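Local coordinates for protein putative fructosamine-3-kinase (Thermobifida fusca YX, PDB 3F7W) that probably acts as a kinase of the fructosamine kinase family, transferring phosphate to an acceptor that has not been established, at residues E94-F105 against V200-V209. Residues are numbered along the deposited sequence; the frame is centred on the assembly and turned at random.
Sequences ERPPTPEAAERF and VLWQDDGAVV
W202 slides its indole under P97 and points its edge at the first turn of helix 99-114, where the beta-hairpin 200-209 packs on the segment entering that helix in a protein-kinase-like fold, a worked example of fitting by shape. P97 CB sits over one face of the indole, 3.8 Å from the centroid of the five-membered ring, a CH-pi contact; V200 CG1 backs the opposite face from within the hairpin. A101 CB and A102 N border the ring edge. With its CG anti to the carbonyl carbon (chi1 -67°), the indole reaches into this hollow; an alanine here would probably open a gap beneath P97 and leave A102 CB without its aromatic neighbour. One helical turn on, F105 fills a second hollow: A207 CB lies over one ring face, while V209 CG1 meets the edge 3.7 Å from CE1. The helix backbone comes nearest the hairpin at G206, which has no side chain to hold it off; its CA lies 3.4 Å from A101 O. R95 NE meets D204 OD1 at 2.9 Å in a salt bridge, the guanidinium and carboxylate planes turned 75° apart. W202 O is gripped from opposite faces of its carbonyl plane, by R95 N at 2.9 Å and by Q203 NE2 at 2.8 Å.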
ATOM      1  N   GLU A  94     -11.529 -12.302  -8.777  1.00 36.75           N
ATOM      2  CA  GLU A  94     -10.325 -12.117  -9.579  1.00 37.51           C
ATOM      3  C   GLU A  94     -10.442 -12.842 -10.911  1.00 34.46           C
ATOM      4  O   GLU A  94     -11.165 -13.845 -11.049  1.00 34.15           O
ATOM      5  CB  GLU A  94      -9.099 -12.670  -8.869  1.00 37.55           C
ATOM      6  CG  GLU A  94      -8.774 -12.020  -7.576  1.00 44.64           C
ATOM      7  CD  GLU A  94      -7.593 -12.676  -6.903  1.00 47.92           C
ATOM      8  OE1 GLU A  94      -6.485 -12.675  -7.500  1.00 44.93           O
ATOM      9  OE2 GLU A  94      -7.775 -13.163  -5.768  1.00 52.33           O
ATOM     10  N   ARG A  95      -9.700 -12.325 -11.871  1.00 31.57           N
ATOM     11  CA  ARG A  95      -9.631 -12.844 -13.216  1.00 30.38           C
ATOM     12  C   ARG A  95      -8.162 -12.963 -13.549  1.00 31.74           C
ATOM     13  O   ARG A  95      -7.337 -12.283 -12.935  1.00 31.56           O
ATOM     14  CB  ARG A  95     -10.285 -11.870 -14.182  1.00 30.83           C
ATOM     15  CG  ARG A  95     -11.761 -11.623 -13.935  1.00 33.07           C
ATOM     16  CD  ARG A  95     -12.619 -12.836 -14.311  1.00 36.97           C
ATOM     17  NE  ARG A  95     -12.590 -13.054 -15.763  1.00 40.97           N
ATOM     18  CZ  ARG A  95     -12.289 -14.198 -16.387  1.00 47.25           C
ATOM     19  NH1 ARG A  95     -12.033 -15.331 -15.729  1.00 49.62           N
ATOM     20  NH2 ARG A  95     -12.280 -14.213 -17.714  1.00 46.75           N
ATOM     21  N   PRO A  96      -7.812 -13.843 -14.497  1.00 33.11           N
ATOM     22  CA  PRO A  96      -6.431 -13.894 -14.936  1.00 31.74           C
ATOM     23  C   PRO A  96      -5.983 -12.557 -15.532  1.00 31.84           C
ATOM     24  O   PRO A  96      -6.799 -11.848 -16.117  1.00 30.32           O
ATOM     25  CB  PRO A  96      -6.436 -14.997 -16.005  1.00 33.34           C
ATOM     26  CG  PRO A  96      -7.626 -15.832 -15.673  1.00 33.07           C
ATOM     27  CD  PRO A  96      -8.637 -14.858 -15.171  1.00 33.59           C
ATOM     28  N   PRO A  97      -4.696 -12.205 -15.353  1.00 31.42           N
ATOM     29  CA  PRO A  97      -4.164 -10.979 -15.949  1.00 29.58           C
ATOM     30  C   PRO A  97      -4.179 -11.059 -17.456  1.00 29.63           C
ATOM     31  O   PRO A  97      -3.965 -12.133 -18.016  1.00 29.14           O
ATOM     32  CB  PRO A  97      -2.709 -10.908 -15.439  1.00 30.60           C
ATOM     33  CG  PRO A  97      -2.564 -11.964 -14.400  1.00 34.92           C
ATOM     34  CD  PRO A  97      -3.686 -12.948 -14.570  1.00 32.32           C
ATOM     35  N   THR A  98      -4.451  -9.936 -18.100  1.00 29.52           N
ATOM     36  CA  THR A  98      -4.423  -9.813 -19.550  1.00 28.72           C
ATOM     37  C   THR A  98      -3.737  -8.508 -19.920  1.00 30.56           C
ATOM     38  O   THR A  98      -3.770  -7.548 -19.148  1.00 26.35           O
ATOM     39  CB  THR A  98      -5.835  -9.817 -20.151  1.00 29.72           C
ATOM     40  OG1 THR A  98      -6.614  -8.760 -19.570  1.00 29.61           O
ATOM     41  CG2 THR A  98      -6.547 -11.170 -19.922  1.00 28.16           C
ATOM     42  N   PRO A  99      -3.128  -8.446 -21.112  1.00 29.31           N
ATOM     43  CA  PRO A  99      -2.500  -7.193 -21.546  1.00 29.98           C
ATOM     44  C   PRO A  99      -3.508  -6.028 -21.698  1.00 28.97           C
ATOM     45  O   PRO A  99      -3.175  -4.898 -21.409  1.00 31.14           O
ATOM     46  CB  PRO A  99      -1.839  -7.571 -22.893  1.00 31.81           C
ATOM     47  CG  PRO A  99      -2.521  -8.816 -23.338  1.00 33.31           C
ATOM     48  CD  PRO A  99      -2.994  -9.526 -22.117  1.00 31.72           C
ATOM     49  N   GLU A 100      -4.747  -6.329 -22.074  1.00 29.16           N
ATOM     50  CA  GLU A 100      -5.798  -5.319 -22.182  1.00 30.16           C
ATOM     51  C   GLU A 100      -6.127  -4.683 -20.828  1.00 29.30           C
ATOM     52  O   GLU A 100      -6.286  -3.461 -20.713  1.00 29.90           O
ATOM     53  CB  GLU A 100      -7.066  -5.953 -22.750  1.00 32.17           C
ATOM     54  CG  GLU A 100      -6.952  -6.477 -24.196  1.00 38.67           C
ATOM     55  CD  GLU A 100      -6.197  -7.815 -24.386  1.00 44.67           C
ATOM     56  OE1 GLU A 100      -6.122  -8.683 -23.475  1.00 36.45           O
ATOM     57  OE2 GLU A 100      -5.682  -7.995 -25.512  1.00 55.83           O
ATOM     58  N   ALA A 101      -6.245  -5.526 -19.815  1.00 27.61           N
ATOM     59  CA  ALA A 101      -6.503  -5.067 -18.449  1.00 28.41           C
ATOM     60  C   ALA A 101      -5.303  -4.268 -17.937  1.00 28.19           C
ATOM     61  O   ALA A 101      -5.460  -3.310 -17.196  1.00 27.10           O
ATOM     62  CB  ALA A 101      -6.765  -6.278 -17.540  1.00 25.00           C
ATOM     63  N   ALA A 102      -4.103  -4.691 -18.322  1.00 25.83           N
ATOM     64  CA  ALA A 102      -2.879  -4.034 -17.882  1.00 25.73           C
ATOM     65  C   ALA A 102      -2.809  -2.593 -18.374  1.00 26.35           C
ATOM     66  O   ALA A 102      -2.472  -1.678 -17.600  1.00 26.97           O
ATOM     67  CB  ALA A 102      -1.632  -4.806 -18.325  1.00 23.79           C
ATOM     68  N   GLU A 103      -3.106  -2.387 -19.649  1.00 27.13           N
ATOM     69  CA  GLU A 103      -3.148  -1.026 -20.189  1.00 30.36           C
ATOM     70  C   GLU A 103      -4.182  -0.175 -19.461  1.00 29.18           C
ATOM     71  O   GLU A 103      -3.929   0.986 -19.094  1.00 28.03           O
ATOM     72  CB  GLU A 103      -3.463  -1.059 -21.677  1.00 32.17           C
ATOM     73  CG  GLU A 103      -2.436  -1.798 -22.499  1.00 40.17           C
ATOM     74  CD  GLU A 103      -2.853  -1.893 -23.961  1.00 41.59           C
ATOM     75  OE1 GLU A 103      -3.602  -0.991 -24.409  1.00 54.33           O
ATOM     76  OE2 GLU A 103      -2.436  -2.864 -24.641  1.00 58.93           O
ATOM     77  N   ARG A 104      -5.338  -0.766 -19.189  1.00 27.97           N
ATOM     78  CA  ARG A 104      -6.400  -0.022 -18.536  1.00 28.79           C
ATOM     79  C   ARG A 104      -5.996   0.309 -17.086  1.00 27.40           C
ATOM     80  O   ARG A 104      -6.219   1.421 -16.610  1.00 26.98           O
ATOM     81  CB  ARG A 104      -7.700  -0.808 -18.607  1.00 28.66           C
ATOM     82  CG  ARG A 104      -8.244  -0.926 -20.056  1.00 33.90           C
ATOM     83  CD  ARG A 104      -9.575  -1.644 -20.083  1.00 38.67           C
ATOM     84  NE  ARG A 104     -10.567  -0.765 -19.480  1.00 49.89           N
ATOM     85  CZ  ARG A 104     -11.242   0.175 -20.139  1.00 60.39           C
ATOM     86  NH1 ARG A 104     -11.068   0.353 -21.453  1.00 57.40           N
ATOM     87  NH2 ARG A 104     -12.107   0.939 -19.474  1.00 60.59           N
ATOM     88  N   PHE A 105      -5.319  -0.626 -16.436  1.00 25.37           N
ATOM     89  CA  PHE A 105      -4.868  -0.432 -15.051  1.00 23.98           C
ATOM     90  C   PHE A 105      -3.840   0.694 -14.955  1.00 25.37           C
ATOM     91  O   PHE A 105      -3.855   1.469 -14.013  1.00 24.61           O
ATOM     92  CB  PHE A 105      -4.327  -1.737 -14.505  1.00 26.42           C
ATOM     93  CG  PHE A 105      -3.875  -1.667 -13.079  1.00 25.13           C
ATOM     94  CD1 PHE A 105      -4.664  -1.055 -12.103  1.00 26.74           C
ATOM     95  CD2 PHE A 105      -2.630  -2.177 -12.709  1.00 27.64           C
ATOM     96  CE1 PHE A 105      -4.226  -1.015 -10.768  1.00 25.11           C
ATOM     97  CE2 PHE A 105      -2.211  -2.131 -11.409  1.00 30.15           C
ATOM     98  CZ  PHE A 105      -3.011  -1.526 -10.433  1.00 30.92           C
ATOM     99  N   VAL A 200      -2.892  -6.396  -6.021  1.00 23.93           N
ATOM    100  CA  VAL A 200      -3.511  -6.118  -7.328  1.00 25.32           C
ATOM    101  C   VAL A 200      -4.359  -7.325  -7.716  1.00 29.58           C
ATOM    102  O   VAL A 200      -3.848  -8.446  -7.914  1.00 29.39           O
ATOM    103  CB  VAL A 200      -2.439  -5.791  -8.402  1.00 25.18           C
ATOM    104  CG1 VAL A 200      -3.075  -5.480  -9.767  1.00 27.32           C
ATOM    105  CG2 VAL A 200      -1.573  -4.626  -7.895  1.00 26.92           C
ATOM    106  N   LEU A 201      -5.662  -7.102  -7.767  1.00 26.27           N
ATOM    107  CA  LEU A 201      -6.626  -8.117  -8.156  1.00 27.12           C
ATOM    108  C   LEU A 201      -7.109  -7.815  -9.563  1.00 27.90           C
ATOM    109  O   LEU A 201      -7.812  -6.829  -9.811  1.00 26.51           O
ATOM    110  CB  LEU A 201      -7.813  -8.147  -7.199  1.00 26.12           C
ATOM    111  CG  LEU A 201      -7.477  -8.383  -5.725  1.00 30.49           C
ATOM    112  CD1 LEU A 201      -8.759  -8.622  -4.952  1.00 33.82           C
ATOM    113  CD2 LEU A 201      -6.521  -9.542  -5.547  1.00 36.11           C
ATOM    114  N   TRP A 202      -6.702  -8.665 -10.486  1.00 27.30           N
ATOM    115  CA  TRP A 202      -6.998  -8.448 -11.889  1.00 26.17           C
ATOM    116  C   TRP A 202      -8.486  -8.668 -12.205  1.00 27.88           C
ATOM    117  O   TRP A 202      -9.164  -9.536 -11.612  1.00 29.60           O
ATOM    118  CB  TRP A 202      -6.091  -9.318 -12.753  1.00 29.46           C
ATOM    119  CG  TRP A 202      -4.673  -8.910 -12.672  1.00 26.23           C
ATOM    120  CD1 TRP A 202      -3.762  -9.293 -11.736  1.00 31.29           C
ATOM    121  CD2 TRP A 202      -3.994  -8.023 -13.556  1.00 25.43           C
ATOM    122  NE1 TRP A 202      -2.547  -8.704 -11.991  1.00 28.73           N
ATOM    123  CE2 TRP A 202      -2.664  -7.918 -13.103  1.00 30.81           C
ATOM    124  CE3 TRP A 202      -4.380  -7.314 -14.693  1.00 29.60           C
ATOM    125  CZ2 TRP A 202      -1.715  -7.131 -13.744  1.00 31.37           C
ATOM    126  CZ3 TRP A 202      -3.430  -6.522 -15.336  1.00 35.31           C
ATOM    127  CH2 TRP A 202      -2.110  -6.444 -14.858  1.00 33.98           C
ATOM    128  N   GLN A 203      -8.964  -7.836 -13.123  1.00 27.93           N
ATOM    129  CA  GLN A 203     -10.320  -7.858 -13.649  1.00 28.99           C
ATOM    130  C   GLN A 203     -10.216  -7.903 -15.172  1.00 29.08           C
ATOM    131  O   GLN A 203      -9.123  -7.812 -15.719  1.00 28.16           O
ATOM    132  CB  GLN A 203     -11.039  -6.585 -13.211  1.00 30.17           C
ATOM    133  CG  GLN A 203     -11.172  -6.448 -11.678  1.00 32.94           C
ATOM    134  CD  GLN A 203     -12.163  -7.427 -11.105  1.00 34.67           C
ATOM    135  OE1 GLN A 203     -13.303  -7.065 -10.858  1.00 34.90           O
ATOM    136  NE2 GLN A 203     -11.741  -8.675 -10.898  1.00 31.93           N
ATOM    137  N   ASP A 204     -11.346  -8.070 -15.852  1.00 29.22           N
ATOM    138  CA  ASP A 204     -11.349  -8.062 -17.315  1.00 29.97           C
ATOM    139  C   ASP A 204     -10.982  -6.704 -17.886  1.00 30.96           C
ATOM    140  O   ASP A 204     -10.429  -6.619 -18.981  1.00 32.87           O
ATOM    141  CB  ASP A 204     -12.736  -8.457 -17.839  1.00 30.93           C
ATOM    142  CG  ASP A 204     -13.100  -9.901 -17.514  1.00 38.60           C
ATOM    143  OD1 ASP A 204     -12.206 -10.781 -17.543  1.00 41.24           O
ATOM    144  OD2 ASP A 204     -14.291 -10.133 -17.212  1.00 47.94           O
ATOM    145  N   ASP A 205     -11.291  -5.644 -17.149  1.00 31.09           N
ATOM    146  CA  ASP A 205     -11.234  -4.281 -17.674  1.00 31.32           C
ATOM    147  C   ASP A 205     -10.250  -3.390 -16.914  1.00 31.33           C
ATOM    148  O   ASP A 205     -10.340  -2.183 -16.976  1.00 33.04           O
ATOM    149  CB  ASP A 205     -12.643  -3.658 -17.646  1.00 34.12           C
ATOM    150  CG  ASP A 205     -13.224  -3.570 -16.240  1.00 39.50           C
ATOM    151  OD1 ASP A 205     -12.687  -4.217 -15.301  1.00 38.45           O
ATOM    152  OD2 ASP A 205     -14.242  -2.854 -16.073  1.00 47.55           O
ATOM    153  N   GLY A 206      -9.285  -3.986 -16.231  1.00 29.58           N
ATOM    154  CA  GLY A 206      -8.372  -3.248 -15.373  1.00 28.15           C
ATOM    155  C   GLY A 206      -8.053  -4.078 -14.157  1.00 27.36           C
ATOM    156  O   GLY A 206      -8.043  -5.301 -14.224  1.00 27.77           O
ATOM    157  N   ALA A 207      -7.804  -3.426 -13.026  1.00 29.06           N
ATOM    158  CA  ALA A 207      -7.522  -4.152 -11.787  1.00 27.29           C
ATOM    159  C   ALA A 207      -8.042  -3.374 -10.581  1.00 27.99           C
ATOM    160  O   ALA A 207      -8.304  -2.166 -10.654  1.00 29.15           O
ATOM    161  CB  ALA A 207      -6.034  -4.433 -11.641  1.00 26.78           C
ATOM    162  N   VAL A 208      -8.192  -4.088  -9.487  1.00 26.38           N
ATOM    163  CA  VAL A 208      -8.580  -3.516  -8.202  1.00 26.48           C
ATOM    164  C   VAL A 208      -7.396  -3.629  -7.221  1.00 27.86           C
ATOM    165  O   VAL A 208      -6.708  -4.663  -7.154  1.00 31.46           O
ATOM    166  CB  VAL A 208      -9.831  -4.231  -7.631  1.00 25.30           C
ATOM    167  CG1 VAL A 208     -10.132  -3.811  -6.192  1.00 29.80           C
ATOM    168  CG2 VAL A 208     -11.041  -3.992  -8.573  1.00 29.16           C
ATOM    169  N   VAL A 209      -7.175  -2.555  -6.466  1.00 26.63           N
ATOM    170  CA  VAL A 209      -6.060  -2.481  -5.514  1.00 27.15           C
ATOM    171  C   VAL A 209      -6.621  -2.619  -4.114  1.00 27.70           C
ATOM    172  O   VAL A 209      -7.619  -1.982  -3.769  1.00 27.55           O
ATOM    173  CB  VAL A 209      -5.208  -1.180  -5.682  1.00 27.17           C
ATOM    174  CG1 VAL A 209      -4.663  -1.089  -7.110  1.00 27.61           C
ATOM    175  CG2 VAL A 209      -6.004   0.092  -5.331  1.00 26.99           C
TER
HETATM  176  O   HOH W   1      -5.629 -11.299  -9.613  1.00 36.28           O
HETATM  177  O   HOH W   2      -7.250  -9.348 -16.856  1.00 31.23           O
HETATM  178  O   HOH W   3      -9.352  -8.704 -20.268  1.00 35.19           O